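Local coordinates for protein C-type lectin domain family 4, member b1 (Mus musculus, PDB 6LKR) that is a C-type lectin receptor of the cell membrane that binds calcium and probably carbohydrate-containing ligands, and may regulate immune reactivity, at residues T82-E86 and S87-W91. Sequence-based numbering, arbitrary orientation.
Sequences TPYEE and SVTFW
The indole of W91 and the phenol of Y84 meet edge to edge. NE1 of W91 donates to OH of Y84 at 3.1 Å, with an N-H...O angle of 158° and the oxygen in the indole plane. In the conformer of E86 described, one of two, its OE2 also lies in the plane of the Y84 ring at its edge, where it accepts a hydrogen bond from Y84 OH at 2.6 Å; this bond meets the carboxylate from above its plane. In that conformer the phenol oxygen thus accepts from the indole and donates to the glutamate. The E86 chain reaches it by a bend about the CB-CG bond (chi2 51°), its carboxylate within 16° of parallel to the indole. CG2 of T89 comes obliquely to the same phenol ring, 3.3 Å from Y84 OH.

The backbone here folds into a tight turn. V88 N bonds to E85 O at 2.9 Å, an i to i+3 bond closing a type I beta turn over E86 and S87. OG1 of T89, turned between its own backbone N and carbonyl carbon, donates to E86 O at 2.7 Å and so ties the turn to the outgoing chain.

The W91 side chain is about 7 Å from the bound calcium and packs beside its ligands E95 and D118, so the contact adjoins the calcium site of the lectin domain. E85, meanwhile, bonds to the second subunit, OE1 to its N122 and OE2 to its N29. The turn belongs to the long connection between strands 76-78 and 103-109. W76 meets both rings, L68 of strand 64-70 touches them too, the indole's edge-to-face contact with W116 reaches strand 113-119, and F90 rests on helix 48-56.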
loop_
_atom_site.group_PDB
_atom_site.type_symbol
_atom_site.label_atom_id
_atom_site.label_comp_id
_atom_site.label_asym_id
_atom_site.label_seq_id
_atom_site.Cartn_x
_atom_site.Cartn_y
_atom_site.Cartn_z
ATOM N N THR A 82 5.350 0.184 -0.962
ATOM C CA THR A 82 4.078 0.356 -1.704
ATOM C C THR A 82 4.169 1.667 -2.480
ATOM O O THR A 82 4.919 2.563 -2.092
ATOM C CB THR A 82 2.860 0.268 -0.775
ATOM O OG1 THR A 82 3.017 1.206 0.294
ATOM C CG2 THR A 82 2.665 -1.129 -0.228
ATOM N N PRO A 83 3.445 1.817 -3.612
ATOM C CA PRO A 83 3.610 2.989 -4.470
ATOM C C PRO A 83 3.393 4.336 -3.765
ATOM O O PRO A 83 2.437 4.507 -3.025
ATOM C CB PRO A 83 2.544 2.810 -5.558
ATOM C CG PRO A 83 2.304 1.321 -5.594
ATOM C CD PRO A 83 2.469 0.860 -4.157
ATOM N N TYR A 84 4.300 5.271 -4.028
ATOM C CA TYR A 84 4.181 6.691 -3.633
ATOM C C TYR A 84 3.399 7.442 -4.717
ATOM O O TYR A 84 3.771 7.360 -5.902
ATOM C CB TYR A 84 5.568 7.294 -3.414
ATOM C CG TYR A 84 5.548 8.772 -3.136
ATOM C CD1 TYR A 84 5.271 9.265 -1.871
ATOM C CD2 TYR A 84 5.787 9.681 -4.151
ATOM C CE1 TYR A 84 5.254 10.628 -1.619
ATOM C CE2 TYR A 84 5.761 11.044 -3.919
ATOM C CZ TYR A 84 5.509 11.520 -2.646
ATOM O OH TYR A 84 5.498 12.869 -2.431
ATOM N N GLU A 85 2.370 8.174 -4.301
ATOM C CA GLU A 85 1.422 8.905 -5.183
ATOM C C GLU A 85 1.481 10.389 -4.839
ATOM O O GLU A 85 0.839 10.785 -3.846
ATOM C CB GLU A 85 -0.004 8.410 -4.966
ATOM C CG GLU A 85 -0.217 6.971 -5.362
ATOM C CD GLU A 85 -1.669 6.566 -5.204
ATOM O OE1 GLU A 85 -2.485 6.968 -6.061
ATOM O OE2 GLU A 85 -1.987 5.898 -4.200
ATOM N N GLU A 86 2.194 11.169 -5.651
ATOM C CA GLU A 86 2.412 12.616 -5.387
ATOM C C GLU A 86 1.061 13.320 -5.188
ATOM O O GLU A 86 1.025 14.233 -4.353
ATOM C CB GLU A 86 3.232 13.260 -6.510
ATOM C CG GLU A 86 3.695 14.668 -6.182
ATOM C CD GLU A 86 4.410 14.836 -4.851
ATOM O OE1 GLU A 86 3.927 15.634 -4.021
ATOM O OE2 GLU A 86 5.459 14.190 -4.656
ATOM N N SER A 87 0.010 12.889 -5.892
ATOM C CA SER A 87 -1.333 13.534 -5.888
ATOM C C SER A 87 -2.086 13.274 -4.575
ATOM O O SER A 87 -3.055 14.003 -4.326
ATOM C CB SER A 87 -2.162 13.120 -7.087
ATOM O OG SER A 87 -2.416 11.723 -7.093
ATOM N N VAL A 88 -1.652 12.307 -3.756
ATOM C CA VAL A 88 -2.301 11.990 -2.450
ATOM C C VAL A 88 -1.272 12.158 -1.325
ATOM O O VAL A 88 -1.056 11.194 -0.581
ATOM C CB VAL A 88 -2.917 10.575 -2.456
ATOM C CG1 VAL A 88 -3.884 10.391 -1.300
ATOM C CG2 VAL A 88 -3.610 10.255 -3.772
ATOM N N THR A 89 -0.668 13.347 -1.200
ATOM C CA THR A 89 0.373 13.670 -0.188
ATOM C C THR A 89 -0.097 14.834 0.681
ATOM O O THR A 89 -1.095 15.485 0.309
ATOM C CB THR A 89 1.718 13.973 -0.855
ATOM O OG1 THR A 89 1.532 15.030 -1.799
ATOM C CG2 THR A 89 2.300 12.758 -1.539
ATOM N N PHE A 90 0.598 15.087 1.793
ATOM C CA PHE A 90 0.173 16.048 2.840
ATOM C C PHE A 90 1.356 16.931 3.239
ATOM O O PHE A 90 1.465 17.317 4.413
ATOM C CB PHE A 90 -0.494 15.267 3.976
ATOM C CG PHE A 90 -1.625 14.433 3.438
ATOM C CD1 PHE A 90 -2.848 15.016 3.136
ATOM C CD2 PHE A 90 -1.430 13.101 3.112
ATOM C CE1 PHE A 90 -3.868 14.268 2.566
ATOM C CE2 PHE A 90 -2.450 12.354 2.544
ATOM C CZ PHE A 90 -3.665 12.942 2.265
ATOM N N TRP A 91 2.209 17.271 2.269
ATOM C CA TRP A 91 3.365 18.170 2.503
ATOM C C TRP A 91 2.840 19.521 2.989
ATOM O O TRP A 91 1.871 20.002 2.388
ATOM C CB TRP A 91 4.188 18.363 1.231
ATOM C CG TRP A 91 4.795 17.109 0.697
ATOM C CD1 TRP A 91 4.378 16.387 -0.382
ATOM C CD2 TRP A 91 5.953 16.437 1.211
ATOM N NE1 TRP A 91 5.198 15.312 -0.578
ATOM C CE2 TRP A 91 6.168 15.310 0.389
ATOM C CE3 TRP A 91 6.818 16.672 2.287
ATOM C CZ2 TRP A 91 7.236 14.442 0.596
ATOM C CZ3 TRP A 91 7.868 15.804 2.497
ATOM C CH2 TRP A 91 8.067 14.706 1.663
#